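Local structure of glycerate dehydrogenase/glyoxylate reductase (Thermus thermophilus, 2CUK) at residues 100-105 / 226-231; 105-110 / 164-169. The protein probably reduces glyoxylate and hydroxypyruvate to the corresponding 2-hydroxyacids with NADPH or NADH, as a member of the D-isomer specific 2-hydroxyacid dehydrogenase family. All coordinates share one frame; numbering follows the deposited sequence.

Interaction 1 (100-105 / 226-231); sequences EATADL and LNTARG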
loop_
_atom_site.group_PDB
_atom_site.type_symbol
_atom_site.label_atom_id
_atom_site.label_comp_id
_atom_site.label_asym_id
_atom_site.label_seq_id
_atom_site.Cartn_x
_atom_site.Cartn_y
_atom_site.Cartn_z
ATOM N N GLU A 100 5.267 -14.274 2.185
ATOM C CA GLU A 100 4.130 -13.491 1.715
ATOM C C GLU A 100 3.977 -12.154 2.422
ATOM O O GLU A 100 3.668 -11.139 1.790
ATOM C CB GLU A 100 2.842 -14.296 1.881
ATOM C CG GLU A 100 2.809 -15.574 1.063
ATOM C CD GLU A 100 2.935 -15.301 -0.419
ATOM O OE1 GLU A 100 2.144 -14.485 -0.938
ATOM O OE2 GLU A 100 3.820 -15.901 -1.064
ATOM N N ALA A 101 4.180 -12.159 3.734
ATOM C CA ALA A 101 4.055 -10.945 4.538
ATOM C C ALA A 101 5.093 -9.901 4.127
ATOM O O ALA A 101 4.784 -8.716 3.992
ATOM C CB ALA A 101 4.213 -11.289 6.024
ATOM N N THR A 102 6.327 -10.350 3.935
ATOM C CA THR A 102 7.409 -9.455 3.540
ATOM C C THR A 102 7.160 -8.923 2.136
ATOM O O THR A 102 7.446 -7.759 1.842
ATOM C CB THR A 102 8.756 -10.186 3.568
ATOM O OG1 THR A 102 8.927 -10.794 4.853
ATOM C CG2 THR A 102 9.915 -9.209 3.304
ATOM N N ALA A 103 6.632 -9.784 1.269
ATOM C CA ALA A 103 6.334 -9.398 -0.104
ATOM C C ALA A 103 5.227 -8.361 -0.089
ATOM O O ALA A 103 5.242 -7.411 -0.874
ATOM C CB ALA A 103 5.896 -10.621 -0.919
ATOM N N ASP A 104 4.260 -8.551 0.807
ATOM C CA ASP A 104 3.118 -7.652 0.871
ATOM C C ASP A 104 3.561 -6.226 1.198
ATOM O O ASP A 104 3.122 -5.250 0.603
ATOM C CB ASP A 104 2.171 -8.154 1.960
ATOM C CG ASP A 104 1.329 -9.298 1.414
ATOM O OD1 ASP A 104 1.369 -9.515 0.203
ATOM O OD2 ASP A 104 0.652 -9.958 2.200
ATOM N N LEU A 105 4.442 -6.127 2.213
ATOM C CA LEU A 105 4.893 -4.811 2.640
ATOM C C LEU A 105 5.838 -4.177 1.624
ATOM O O LEU A 105 5.934 -2.962 1.494
ATOM C CB LEU A 105 5.595 -4.950 3.988
ATOM C CG LEU A 105 6.044 -3.595 4.542
ATOM C CD1 LEU A 105 5.086 -3.047 5.606
ATOM C CD2 LEU A 105 7.425 -3.651 5.197
ATOM N N LEU A 226 13.681 0.305 -3.364
ATOM C CA LEU A 226 12.972 -0.368 -2.282
ATOM C C LEU A 226 13.917 -1.337 -1.572
ATOM O O LEU A 226 14.688 -2.053 -2.216
ATOM C CB LEU A 226 11.776 -1.153 -2.834
ATOM C CG LEU A 226 10.691 -0.399 -3.611
ATOM C CD1 LEU A 226 9.657 -1.391 -4.123
ATOM C CD2 LEU A 226 10.034 0.645 -2.712
ATOM N N ASN A 227 13.875 -1.351 -0.246
ATOM C CA ASN A 227 14.713 -2.277 0.510
ATOM C C ASN A 227 14.007 -2.792 1.755
ATOM O O ASN A 227 13.830 -2.062 2.731
ATOM C CB ASN A 227 16.044 -1.629 0.910
ATOM C CG ASN A 227 16.978 -2.609 1.614
ATOM O OD1 ASN A 227 16.851 -3.825 1.454
ATOM N ND2 ASN A 227 17.926 -2.084 2.382
ATOM N N THR A 228 13.588 -4.052 1.707
ATOM C CA THR A 228 12.927 -4.679 2.845
ATOM C C THR A 228 13.773 -5.871 3.304
ATOM O O THR A 228 13.326 -6.686 4.113
ATOM C CB THR A 228 11.511 -5.175 2.477
ATOM O OG1 THR A 228 11.590 -6.109 1.391
ATOM C CG2 THR A 228 10.621 -3.997 2.076
ATOM N N ALA A 229 15.002 -5.949 2.792
ATOM C CA ALA A 229 15.930 -7.036 3.123
ATOM C C ALA A 229 16.856 -6.729 4.306
ATOM O O ALA A 229 16.528 -7.033 5.449
ATOM C CB ALA A 229 16.763 -7.396 1.892
ATOM N N ARG A 230 18.019 -6.144 4.030
ATOM C CA ARG A 230 18.973 -5.807 5.087
ATOM C C ARG A 230 19.444 -4.367 4.918
ATOM O O ARG A 230 19.849 -3.965 3.830
ATOM C CB ARG A 230 20.183 -6.750 5.054
ATOM C CG ARG A 230 19.867 -8.221 5.306
ATOM C CD ARG A 230 19.287 -8.440 6.698
ATOM N NE ARG A 230 20.224 -8.084 7.762
ATOM C CZ ARG A 230 21.268 -8.826 8.126
ATOM N NH1 ARG A 230 21.516 -9.974 7.510
ATOM N NH2 ARG A 230 22.062 -8.423 9.109
ATOM N N GLY A 231 19.399 -3.598 6.000
ATOM C CA GLY A 231 19.807 -2.207 5.938
ATOM C C GLY A 231 21.175 -1.937 5.337
ATOM O O GLY A 231 21.326 -1.012 4.535
#
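Thr102 and Thr228 pass alongside each other, their side chains running in opposite directions, and the methyl of one meets the hydroxyl of the other: Thr102 CG2 lies 4.0 Å from Thr228 OG1. That is van der Waals range, and no hydrogen bond crosses between the two segments. On Thr102 the methyl stands anti to the backbone N, which turns CG2 to Thr228 while OG1 bonds back to the carbonyl of Leu98, one helical turn earlier. Thr228 holds OG1 between its own N and carbonyl carbon (chi1 58°), and this hydroxyl is hydrogen-bonded to Thr106 OG1, so each threonine hydroxyl has a partner outside the contact. The methyl of Thr228 also meets Leu105, whose CD2 lies 4.5 Å from Thr228 CG2, a looser contact. The backbones stay 7.3 Å apart at the CA atoms of Thr102 and Thr228.

Strand 224-227 is an inner strand of the parallel Rossmann sheet, and helix 99-114 lies against the chain just past its C-terminal end. The chain leaves the strand in the Asn-Thr-Ala-Arg-Gly run, which fits a family signature and in relatives lies by the active-site cleft. An Asx turn shapes the exit: Asn227 OD1 accepts from Ala229 N at 3.1 Å, the donor lying above the carbonyl plane. Its ND2 gives an almost straight bond (178°) to Arg230 O, also 3.1 Å long, with the acceptor in the amide plane. One carboxamide thus grips the loop twice. On the helix, Asp104 and Glu100 form salt bridges with Arg162, and Asp104 also receives Gln143 of the second subunit.

Interaction 2 (105-110 / 164-169); sequences LTLALL and LAFGMR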
loop_
_atom_site.group_PDB
_atom_site.type_symbol
_atom_site.label_atom_id
_atom_site.label_comp_id
_atom_site.label_asym_id
_atom_site.label_seq_id
_atom_site.Cartn_x
_atom_site.Cartn_y
_atom_site.Cartn_z
ATOM N N LEU A 105 4.442 -6.127 2.213
ATOM C CA LEU A 105 4.893 -4.811 2.640
ATOM C C LEU A 105 5.838 -4.177 1.624
ATOM O O LEU A 105 5.934 -2.962 1.494
ATOM C CB LEU A 105 5.595 -4.950 3.988
ATOM C CG LEU A 105 6.044 -3.595 4.542
ATOM C CD1 LEU A 105 5.086 -3.047 5.606
ATOM C CD2 LEU A 105 7.425 -3.651 5.197
ATOM N N THR A 106 6.596 -5.043 0.921
ATOM C CA THR A 106 7.406 -4.520 -0.169
ATOM C C THR A 106 6.515 -3.773 -1.156
ATOM O O THR A 106 6.788 -2.645 -1.546
ATOM C CB THR A 106 8.125 -5.677 -0.872
ATOM O OG1 THR A 106 8.972 -6.345 0.068
ATOM C CG2 THR A 106 8.988 -5.136 -2.019
ATOM N N LEU A 107 5.424 -4.423 -1.540
ATOM C CA LEU A 107 4.468 -3.808 -2.449
ATOM C C LEU A 107 3.822 -2.578 -1.821
ATOM O O LEU A 107 3.604 -1.580 -2.496
ATOM C CB LEU A 107 3.384 -4.814 -2.851
ATOM C CG LEU A 107 3.617 -5.533 -4.183
ATOM C CD1 LEU A 107 3.531 -4.519 -5.309
ATOM C CD2 LEU A 107 4.976 -6.226 -4.188
ATOM N N ALA A 108 3.525 -2.647 -0.527
ATOM C CA ALA A 108 2.904 -1.522 0.164
ATOM C C ALA A 108 3.813 -0.291 0.087
ATOM O O ALA A 108 3.336 0.831 -0.082
ATOM C CB ALA A 108 2.633 -1.889 1.617
ATOM N N LEU A 109 5.121 -0.509 0.213
ATOM C CA LEU A 109 6.098 0.576 0.154
ATOM C C LEU A 109 6.227 1.129 -1.263
ATOM O O LEU A 109 6.367 2.338 -1.458
ATOM C CB LEU A 109 7.468 0.092 0.657
ATOM C CG LEU A 109 7.611 -0.113 2.172
ATOM C CD1 LEU A 109 8.977 -0.723 2.495
ATOM C CD2 LEU A 109 7.441 1.226 2.885
ATOM N N LEU A 110 6.182 0.248 -2.256
ATOM C CA LEU A 110 6.268 0.694 -3.643
ATOM C C LEU A 110 5.098 1.637 -3.923
ATOM O O LEU A 110 5.279 2.729 -4.463
ATOM C CB LEU A 110 6.215 -0.505 -4.598
ATOM C CG LEU A 110 5.988 -0.194 -6.085
ATOM C CD1 LEU A 110 6.985 0.850 -6.567
ATOM C CD2 LEU A 110 6.115 -1.468 -6.894
ATOM N N LEU A 164 3.361 -8.171 -11.368
ATOM C CA LEU A 164 2.751 -8.474 -12.656
ATOM C C LEU A 164 1.283 -8.084 -12.707
ATOM O O LEU A 164 0.794 -7.653 -13.745
ATOM C CB LEU A 164 2.890 -9.965 -12.986
ATOM C CG LEU A 164 4.294 -10.501 -13.265
ATOM C CD1 LEU A 164 4.217 -12.007 -13.496
ATOM C CD2 LEU A 164 4.889 -9.801 -14.479
ATOM N N ALA A 165 0.587 -8.227 -11.581
ATOM C CA ALA A 165 -0.830 -7.896 -11.512
ATOM C C ALA A 165 -1.104 -6.400 -11.628
ATOM O O ALA A 165 -2.220 -5.996 -11.956
ATOM C CB ALA A 165 -1.429 -8.441 -10.220
ATOM N N PHE A 166 -0.099 -5.576 -11.352
ATOM C CA PHE A 166 -0.262 -4.126 -11.463
ATOM C C PHE A 166 0.171 -3.657 -12.855
ATOM O O PHE A 166 0.285 -2.456 -13.114
ATOM C CB PHE A 166 0.570 -3.408 -10.395
ATOM C CG PHE A 166 0.009 -3.525 -9.003
ATOM C CD1 PHE A 166 -0.789 -2.512 -8.472
ATOM C CD2 PHE A 166 0.289 -4.636 -8.219
ATOM C CE1 PHE A 166 -1.298 -2.606 -7.178
ATOM C CE2 PHE A 166 -0.216 -4.741 -6.922
ATOM C CZ PHE A 166 -1.009 -3.722 -6.402
ATOM N N GLY A 167 0.425 -4.613 -13.743
ATOM C CA GLY A 167 0.830 -4.276 -15.096
ATOM C C GLY A 167 2.299 -3.926 -15.256
ATOM O O GLY A 167 2.684 -3.318 -16.256
ATOM N N MET A 168 3.122 -4.302 -14.282
ATOM C CA MET A 168 4.546 -4.011 -14.349
ATOM C C MET A 168 5.303 -5.107 -15.082
ATOM O O MET A 168 4.862 -6.252 -15.131
ATOM C CB MET A 168 5.148 -3.874 -12.943
ATOM C CG MET A 168 4.647 -2.680 -12.150
ATOM S SD MET A 168 5.677 -2.382 -10.708
ATOM C CE MET A 168 7.047 -1.499 -11.449
ATOM N N ARG A 169 6.446 -4.740 -15.652
ATOM C CA ARG A 169 7.268 -5.718 -16.289
ATOM C C ARG A 169 8.337 -6.086 -15.305
ATOM O O ARG A 169 8.734 -5.296 -14.460
ATOM C CB ARG A 169 7.896 -5.084 -17.530
ATOM C CG ARG A 169 7.019 -5.246 -18.773
ATOM C CD ARG A 169 6.975 -3.967 -19.618
ATOM N NE ARG A 169 8.003 -4.002 -20.663
ATOM C CZ ARG A 169 7.620 -3.701 -21.919
ATOM N NH1 ARG A 169 6.360 -3.393 -22.173
ATOM N NH2 ARG A 169 8.526 -3.686 -22.900
#
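Leu110 carries CG anti to its backbone N (chi1 167°), while Met168 starts beside its own N, extends through CG and then bends at chi3 (81°). Together these torsions set Leu110 CD2 against Met168 SD at 3.9 Å. The two side chains run past each other in opposite directions, a methyl touching the thioether sulfur. Leu107 and Phe166 make the second contact in the same manner, with Leu107 CD1 4.1 Å from the ring atom Phe166 CE2. Backbones remain distant: 10.2 Å separates the CA atoms of Leu107 and Phe166, and both close pairs are apolar side chains.

Phe166 and Met168 flank Gly167, just past helix 154-165, the helix of the Rossmann beta-alpha-beta unit that leads from strand 146-150 to strand 169-173. A Schellman motif closes this helix, with Gly167 at positive phi as the C-prime residue and Gly167 N bonded to Leu164 O at 3.1 Å. The turn sends both side chains toward helix 99-114. Val196, on strand 196-199, touches both Leu110 and Met168, joining that pair to the sheet. Leu107 also packs on Phe166 of the second subunit, and Phe166 on Asp104 of the second subunit, so this pair is part of the dimer interface.

In the fold
Helix 99-114 serves both interactions, which share Leu105 and have centres about 12 Å apart. Interaction 1 lies deep, about 5 Å from the centre of the chain, whereas interaction 2 is centred about 17 Å from it; residues of each reach the second subunit. Direct contacts bridge them: Thr228 OG1 and Thr106 OG1 are 2.9 Å apart, a probable hydrogen bond, Leu226 CD1 packs on Leu110 CB at 3.6 Å, and Thr228 CG2 meets Leu109 CD1 at 3.7 Å. The helix therefore touches the exit of strand 224-227, probably near the active-site cleft, and the turn between helix 154-165 and strand 169-173, two parts of one Rossmann domain.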